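Local coordinates for protein signal peptidase I (Enterococcus faecalis, PDB 4ME8) that probably cleaves hydrophobic N-terminal signal or leader sequences from secreted proteins, as a serine endopeptidase of the S26 family, at residues R47-Y58 and I65-L75. Numbering follows the deposited sequence.
Sequences RLIGLPGETVEY and INGVSLSEDYL
V56 and I65 form an antiparallel, non-hydrogen-bonded pair with CA atoms 4.8 Å apart, and next to it T55 and N66 exchange two bonds. N66 N donates to T55 O, while T55 N reaches N66 OD1 at 2.9 Å with an N-H...O angle of 161°, so the asparagine side chain stands in for a backbone acceptor where I65 to V68 make a type I' turn. A water joins T55 OG1 to G67 N. On the sheet face that carries V56 and I65, I65 CG1 lies anti to its carbonyl carbon (chi1 -61°), and the branch ends with CD1 3.7 Å from V56 CG2 and close to I49 O. I65 CG2 rests 3.5 Å from E54 OE1; that oxygen accepts L51 N from above the carboxylate plane, whereas OE2 pairs with R29. R29 also hydrogen-bonds to I49 O, tying E54, at the end of the L51-E54 turn, to the classic beta bulge where I49 and G50 both face F111.

Farther along, the R47 guanidinium lies flat over one face of the Y74 ring: CZ is 3.9 Å from the centroid and the planes differ by 19°. E72 CB backs the other ring face. The E72 carboxylate takes a very short bond from Y58 OH to OE1 (2.5 Å) and a weak one from Y74 OH to OE2 (2.6 Å); R117 pairs with OE2 and bonds Y58 OH. Beside predicted active-site K46, the Y74 stack and the D115 salt bridge together probably restrict the R47 guanidinium, E72 at most helping to hold the Y74 ring, and R117 would favour an ionised E72.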
ATOM      1  N   ARG A  47      -0.260   2.964  -5.149  1.00 38.71           N
ATOM      2  CA  ARG A  47      -1.313   1.978  -5.317  1.00 38.46           C
ATOM      3  C   ARG A  47      -2.114   1.761  -4.026  1.00 37.61           C
ATOM      4  O   ARG A  47      -1.555   1.609  -2.936  1.00 35.92           O
ATOM      5  CB  ARG A  47      -0.732   0.647  -5.807  1.00 38.51           C
ATOM      6  CG  ARG A  47      -1.752  -0.197  -6.548  1.00 38.61           C
ATOM      7  CD  ARG A  47      -1.150  -1.467  -7.127  1.00 39.48           C
ATOM      8  NE  ARG A  47      -0.322  -1.203  -8.305  1.00 40.97           N
ATOM      9  CZ  ARG A  47      -0.775  -1.141  -9.561  1.00 42.12           C
ATOM     10  NH1 ARG A  47      -2.068  -1.311  -9.828  1.00 41.58           N
ATOM     11  NH2 ARG A  47       0.071  -0.898 -10.558  1.00 43.62           N
ATOM     12  N   LEU A  48      -3.435   1.775  -4.174  1.00 38.39           N
ATOM     13  CA  LEU A  48      -4.338   1.519  -3.069  1.00 37.79           C
ATOM     14  C   LEU A  48      -4.282   0.027  -2.745  1.00 36.49           C
ATOM     15  O   LEU A  48      -4.520  -0.812  -3.614  1.00 35.85           O
ATOM     16  CB  LEU A  48      -5.763   1.948  -3.443  1.00 38.88           C
ATOM     17  CG  LEU A  48      -6.840   1.761  -2.368  1.00 39.44           C
ATOM     18  CD1 LEU A  48      -6.345   2.269  -1.018  1.00 40.18           C
ATOM     19  CD2 LEU A  48      -8.108   2.484  -2.782  1.00 41.30           C
ATOM     20  N   ILE A  49      -3.930  -0.289  -1.501  1.00 37.23           N
ATOM     21  CA  ILE A  49      -3.733  -1.677  -1.065  1.00 37.30           C
ATOM     22  C   ILE A  49      -4.729  -2.037   0.043  1.00 37.08           C
ATOM     23  O   ILE A  49      -5.411  -3.068  -0.030  1.00 37.43           O
ATOM     24  CB  ILE A  49      -2.271  -1.897  -0.619  1.00 38.37           C
ATOM     25  CG1 ILE A  49      -1.330  -1.787  -1.834  1.00 38.94           C
ATOM     26  CG2 ILE A  49      -2.093  -3.234   0.077  1.00 39.34           C
ATOM     27  CD1 ILE A  49      -1.485  -2.876  -2.886  1.00 39.08           C
ATOM     28  N   GLY A  50      -4.835  -1.174   1.044  1.00 36.55           N
ATOM     29  CA  GLY A  50      -5.753  -1.395   2.152  1.00 37.48           C
ATOM     30  C   GLY A  50      -6.807  -0.315   2.283  1.00 37.74           C
ATOM     31  O   GLY A  50      -6.506   0.874   2.188  1.00 37.63           O
ATOM     32  N   LEU A  51      -8.036  -0.758   2.540  1.00 38.30           N
ATOM     33  CA  LEU A  51      -9.225   0.092   2.646  1.00 40.08           C
ATOM     34  C   LEU A  51      -9.723   0.034   4.095  1.00 42.17           C
ATOM     35  O   LEU A  51      -9.358  -0.891   4.815  1.00 41.05           O
ATOM     36  CB  LEU A  51     -10.311  -0.452   1.710  1.00 40.55           C
ATOM     37  CG  LEU A  51     -10.025  -0.409   0.194  1.00 39.90           C
ATOM     38  CD1 LEU A  51     -10.643  -1.595  -0.528  1.00 40.77           C
ATOM     39  CD2 LEU A  51     -10.566   0.871  -0.411  1.00 41.10           C
ATOM     40  N   PRO A  52     -10.560   1.007   4.521  1.00 45.49           N
ATOM     41  CA  PRO A  52     -11.063   1.083   5.904  1.00 48.71           C
ATOM     42  C   PRO A  52     -11.591  -0.241   6.478  1.00 50.26           C
ATOM     43  O   PRO A  52     -12.400  -0.930   5.843  1.00 51.24           O
ATOM     44  CB  PRO A  52     -12.213   2.088   5.807  1.00 52.05           C
ATOM     45  CG  PRO A  52     -11.865   2.965   4.647  1.00 51.17           C
ATOM     46  CD  PRO A  52     -11.052   2.129   3.694  1.00 47.11           C
ATOM     47  N   GLY A  53     -11.131  -0.586   7.674  1.00 51.36           N
ATOM     48  CA  GLY A  53     -11.633  -1.765   8.376  1.00 52.77           C
ATOM     49  C   GLY A  53     -10.782  -3.006   8.197  1.00 49.33           C
ATOM     50  O   GLY A  53     -10.851  -3.924   9.015  1.00 50.43           O
ATOM     51  N   GLU A  54      -9.955  -3.012   7.157  1.00 46.05           N
ATOM     52  CA  GLU A  54      -9.185  -4.192   6.779  1.00 44.75           C
ATOM     53  C   GLU A  54      -7.846  -4.332   7.516  1.00 44.66           C
ATOM     54  O   GLU A  54      -7.182  -3.344   7.834  1.00 43.78           O
ATOM     55  CB  GLU A  54      -8.938  -4.182   5.272  1.00 43.46           C
ATOM     56  CG  GLU A  54     -10.219  -4.351   4.450  1.00 45.42           C
ATOM     57  CD  GLU A  54     -10.033  -4.055   2.968  1.00 45.66           C
ATOM     58  OE1 GLU A  54      -8.938  -3.588   2.581  1.00 46.27           O
ATOM     59  OE2 GLU A  54     -10.985  -4.278   2.180  1.00 47.27           O
ATOM     60  N   THR A  55      -7.462  -5.579   7.782  1.00 44.96           N
ATOM     61  CA  THR A  55      -6.090  -5.885   8.182  1.00 46.32           C
ATOM     62  C   THR A  55      -5.238  -6.062   6.913  1.00 44.45           C
ATOM     63  O   THR A  55      -5.733  -6.548   5.885  1.00 44.57           O
ATOM     64  CB  THR A  55      -6.001  -7.161   9.047  1.00 48.99           C
ATOM     65  OG1 THR A  55      -6.315  -8.307   8.250  1.00 49.02           O
ATOM     66  CG2 THR A  55      -6.950  -7.089  10.251  1.00 51.14           C
ATOM     67  N   VAL A  56      -3.976  -5.642   6.982  1.00 43.88           N
ATOM     68  CA  VAL A  56      -3.029  -5.814   5.886  1.00 43.49           C
ATOM     69  C   VAL A  56      -1.800  -6.529   6.393  1.00 46.46           C
ATOM     70  O   VAL A  56      -1.202  -6.120   7.389  1.00 48.40           O
ATOM     71  CB  VAL A  56      -2.589  -4.467   5.276  1.00 42.39           C
ATOM     72  CG1 VAL A  56      -1.528  -4.694   4.199  1.00 42.25           C
ATOM     73  CG2 VAL A  56      -3.795  -3.724   4.710  1.00 40.23           C
ATOM     74  N   GLU A  57      -1.428  -7.603   5.713  1.00 48.16           N
ATOM     75  CA  GLU A  57      -0.237  -8.348   6.066  1.00 52.10           C
ATOM     76  C   GLU A  57       0.529  -8.756   4.814  1.00 52.77           C
ATOM     77  O   GLU A  57      -0.060  -9.123   3.799  1.00 50.90           O
ATOM     78  CB  GLU A  57      -0.581  -9.583   6.925  1.00 55.09           C
ATOM     79  CG  GLU A  57       0.616 -10.502   7.184  1.00 60.42           C
ATOM     80  CD  GLU A  57       0.432 -11.486   8.343  1.00 66.25           C
ATOM     81  OE1 GLU A  57      -0.715 -11.805   8.727  1.00 66.96           O
ATOM     82  OE2 GLU A  57       1.461 -11.962   8.870  1.00 73.48           O
ATOM     83  N   TYR A  58       1.850  -8.664   4.900  1.00 55.53           N
ATOM     84  CA  TYR A  58       2.736  -9.327   3.962  1.00 57.69           C
ATOM     85  C   TYR A  58       3.505 -10.391   4.722  1.00 62.66           C
ATOM     86  O   TYR A  58       4.086 -10.110   5.766  1.00 64.27           O
ATOM     87  CB  TYR A  58       3.703  -8.335   3.322  1.00 57.42           C
ATOM     88  CG  TYR A  58       3.234  -7.828   1.989  1.00 54.69           C
ATOM     89  CD1 TYR A  58       2.315  -6.798   1.908  1.00 51.95           C
ATOM     90  CD2 TYR A  58       3.701  -8.389   0.804  1.00 56.89           C
ATOM     91  CE1 TYR A  58       1.878  -6.332   0.689  1.00 50.30           C
ATOM     92  CE2 TYR A  58       3.269  -7.927  -0.422  1.00 54.55           C
ATOM     93  CZ  TYR A  58       2.354  -6.906  -0.468  1.00 51.63           C
ATOM     94  OH  TYR A  58       1.913  -6.427  -1.678  1.00 52.27           O
ATOM     95  N   ILE A  65      -5.070  -9.535   2.863  1.00 41.06           N
ATOM     96  CA  ILE A  65      -6.052  -8.559   3.325  1.00 38.87           C
ATOM     97  C   ILE A  65      -7.141  -9.322   4.060  1.00 40.17           C
ATOM     98  O   ILE A  65      -7.812 -10.169   3.466  1.00 40.99           O
ATOM     99  CB  ILE A  65      -6.696  -7.802   2.151  1.00 36.83           C
ATOM    100  CG1 ILE A  65      -5.644  -7.029   1.345  1.00 35.86           C
ATOM    101  CG2 ILE A  65      -7.777  -6.846   2.644  1.00 36.46           C
ATOM    102  CD1 ILE A  65      -5.158  -5.756   1.987  1.00 34.73           C
ATOM    103  N   ASN A  66      -7.317  -9.033   5.345  1.00 41.08           N
ATOM    104  CA  ASN A  66      -8.245  -9.793   6.188  1.00 42.64           C
ATOM    105  C   ASN A  66      -7.941 -11.280   6.080  1.00 44.12           C
ATOM    106  O   ASN A  66      -8.847 -12.110   6.033  1.00 45.04           O
ATOM    107  CB  ASN A  66      -9.711  -9.499   5.823  1.00 42.96           C
ATOM    108  CG  ASN A  66     -10.161  -8.112   6.250  1.00 43.55           C
ATOM    109  OD1 ASN A  66      -9.497  -7.439   7.030  1.00 45.93           O
ATOM    110  ND2 ASN A  66     -11.303  -7.682   5.746  1.00 43.98           N
ATOM    111  N   GLY A  67      -6.650 -11.612   6.051  1.00 44.78           N
ATOM    112  CA  GLY A  67      -6.200 -13.005   5.956  1.00 47.25           C
ATOM    113  C   GLY A  67      -6.423 -13.665   4.602  1.00 47.18           C
ATOM    114  O   GLY A  67      -6.211 -14.870   4.463  1.00 49.93           O
ATOM    115  N   VAL A  68      -6.834 -12.882   3.601  1.00 44.38           N
ATOM    116  CA  VAL A  68      -7.123 -13.410   2.274  1.00 44.87           C
ATOM    117  C   VAL A  68      -5.960 -13.088   1.350  1.00 45.45           C
ATOM    118  O   VAL A  68      -5.618 -11.927   1.131  1.00 42.81           O
ATOM    119  CB  VAL A  68      -8.443 -12.836   1.697  1.00 42.89           C
ATOM    120  CG1 VAL A  68      -8.670 -13.317   0.268  1.00 43.35           C
ATOM    121  CG2 VAL A  68      -9.613 -13.215   2.596  1.00 43.68           C
ATOM    122  N   SER A  69      -5.358 -14.141   0.816  1.00 49.71           N
ATOM    123  CA  SER A  69      -4.237 -14.038  -0.095  1.00 51.46           C
ATOM    124  C   SER A  69      -4.683 -13.417  -1.431  1.00 50.43           C
ATOM    125  O   SER A  69      -5.685 -13.835  -2.011  1.00 50.33           O
ATOM    126  CB  SER A  69      -3.665 -15.442  -0.325  1.00 56.41           C
ATOM    127  OG  SER A  69      -2.487 -15.378  -1.089  1.00 59.75           O
ATOM    128  N   LEU A  70      -3.932 -12.425  -1.907  1.00 50.19           N
ATOM    129  CA  LEU A  70      -4.234 -11.735  -3.160  1.00 49.35           C
ATOM    130  C   LEU A  70      -2.999 -11.668  -4.039  1.00 51.42           C
ATOM    131  O   LEU A  70      -1.937 -11.254  -3.583  1.00 51.14           O
ATOM    132  CB  LEU A  70      -4.690 -10.308  -2.858  1.00 47.01           C
ATOM    133  CG  LEU A  70      -6.059 -10.190  -2.178  1.00 46.88           C
ATOM    134  CD1 LEU A  70      -6.340  -8.755  -1.762  1.00 44.00           C
ATOM    135  CD2 LEU A  70      -7.151 -10.716  -3.108  1.00 47.71           C
ATOM    136  N   SER A  71      -3.132 -12.051  -5.303  1.00 54.50           N
ATOM    137  CA  SER A  71      -2.013 -11.930  -6.235  1.00 58.06           C
ATOM    138  C   SER A  71      -1.757 -10.474  -6.644  1.00 55.63           C
ATOM    139  O   SER A  71      -2.607  -9.596  -6.465  1.00 51.90           O
ATOM    140  CB  SER A  71      -2.205 -12.828  -7.463  1.00 63.41           C
ATOM    141  OG  SER A  71      -3.561 -12.927  -7.836  1.00 64.94           O
ATOM    142  N   GLU A  72      -0.554 -10.232  -7.159  1.00 57.89           N
ATOM    143  CA  GLU A  72      -0.140  -8.924  -7.657  1.00 57.01           C
ATOM    144  C   GLU A  72       0.665  -9.128  -8.944  1.00 63.19           C
ATOM    145  O   GLU A  72       1.892  -9.098  -8.937  1.00 65.84           O
ATOM    146  CB  GLU A  72       0.699  -8.193  -6.601  1.00 55.19           C
ATOM    147  CG  GLU A  72      -0.083  -7.802  -5.347  1.00 52.26           C
ATOM    148  CD  GLU A  72       0.791  -7.243  -4.237  1.00 50.56           C
ATOM    149  OE1 GLU A  72       1.383  -8.049  -3.487  1.00 51.10           O
ATOM    150  OE2 GLU A  72       0.867  -5.998  -4.088  1.00 48.72           O
ATOM    151  N   ASP A  73      -0.042  -9.344 -10.049  1.00 67.99           N
ATOM    152  CA  ASP A  73       0.593  -9.631 -11.338  1.00 73.13           C
ATOM    153  C   ASP A  73       1.444  -8.472 -11.854  1.00 70.81           C
ATOM    154  O   ASP A  73       2.338  -8.679 -12.681  1.00 74.50           O
ATOM    155  CB  ASP A  73      -0.460 -10.041 -12.379  1.00 78.47           C
ATOM    156  CG  ASP A  73      -0.861 -11.519 -12.270  1.00 86.33           C
ATOM    157  OD1 ASP A  73      -0.227 -12.269 -11.492  1.00 88.94           O
ATOM    158  OD2 ASP A  73      -1.809 -11.937 -12.974  1.00 90.07           O
ATOM    159  N   TYR A  74       1.172  -7.269 -11.358  1.00 63.98           N
ATOM    160  CA  TYR A  74       1.995  -6.090 -11.652  1.00 62.99           C
ATOM    161  C   TYR A  74       3.372  -6.074 -10.962  1.00 63.03           C
ATOM    162  O   TYR A  74       4.238  -5.278 -11.333  1.00 62.94           O
ATOM    163  CB  TYR A  74       1.235  -4.806 -11.282  1.00 59.77           C
ATOM    164  CG  TYR A  74       0.827  -4.718  -9.822  1.00 56.91           C
ATOM    165  CD1 TYR A  74       1.703  -4.219  -8.854  1.00 55.39           C
ATOM    166  CD2 TYR A  74      -0.440  -5.131  -9.410  1.00 55.04           C
ATOM    167  CE1 TYR A  74       1.325  -4.145  -7.519  1.00 52.34           C
ATOM    168  CE2 TYR A  74      -0.823  -5.050  -8.085  1.00 51.83           C
ATOM    169  CZ  TYR A  74       0.060  -4.568  -7.143  1.00 49.61           C
ATOM    170  OH  TYR A  74      -0.344  -4.501  -5.833  1.00 46.07           O
ATOM    171  N   LEU A  75       3.566  -6.922  -9.952  1.00 62.72           N
ATOM    172  CA  LEU A  75       4.866  -7.054  -9.280  1.00 64.33           C
ATOM    173  C   LEU A  75       5.747  -8.195  -9.841  1.00 70.24           C
ATOM    174  O   LEU A  75       6.945  -8.275  -9.535  1.00 71.71           O
ATOM    175  CB  LEU A  75       4.667  -7.264  -7.771  1.00 61.20           C
ATOM    176  CG  LEU A  75       4.022  -6.159  -6.923  1.00 55.93           C
ATOM    177  CD1 LEU A  75       4.176  -6.497  -5.446  1.00 53.68           C
ATOM    178  CD2 LEU A  75       4.614  -4.781  -7.209  1.00 55.97           C
TER
HETATM  179  O   HOH W   1      -4.484  -9.430   6.647  1.00 36.01           O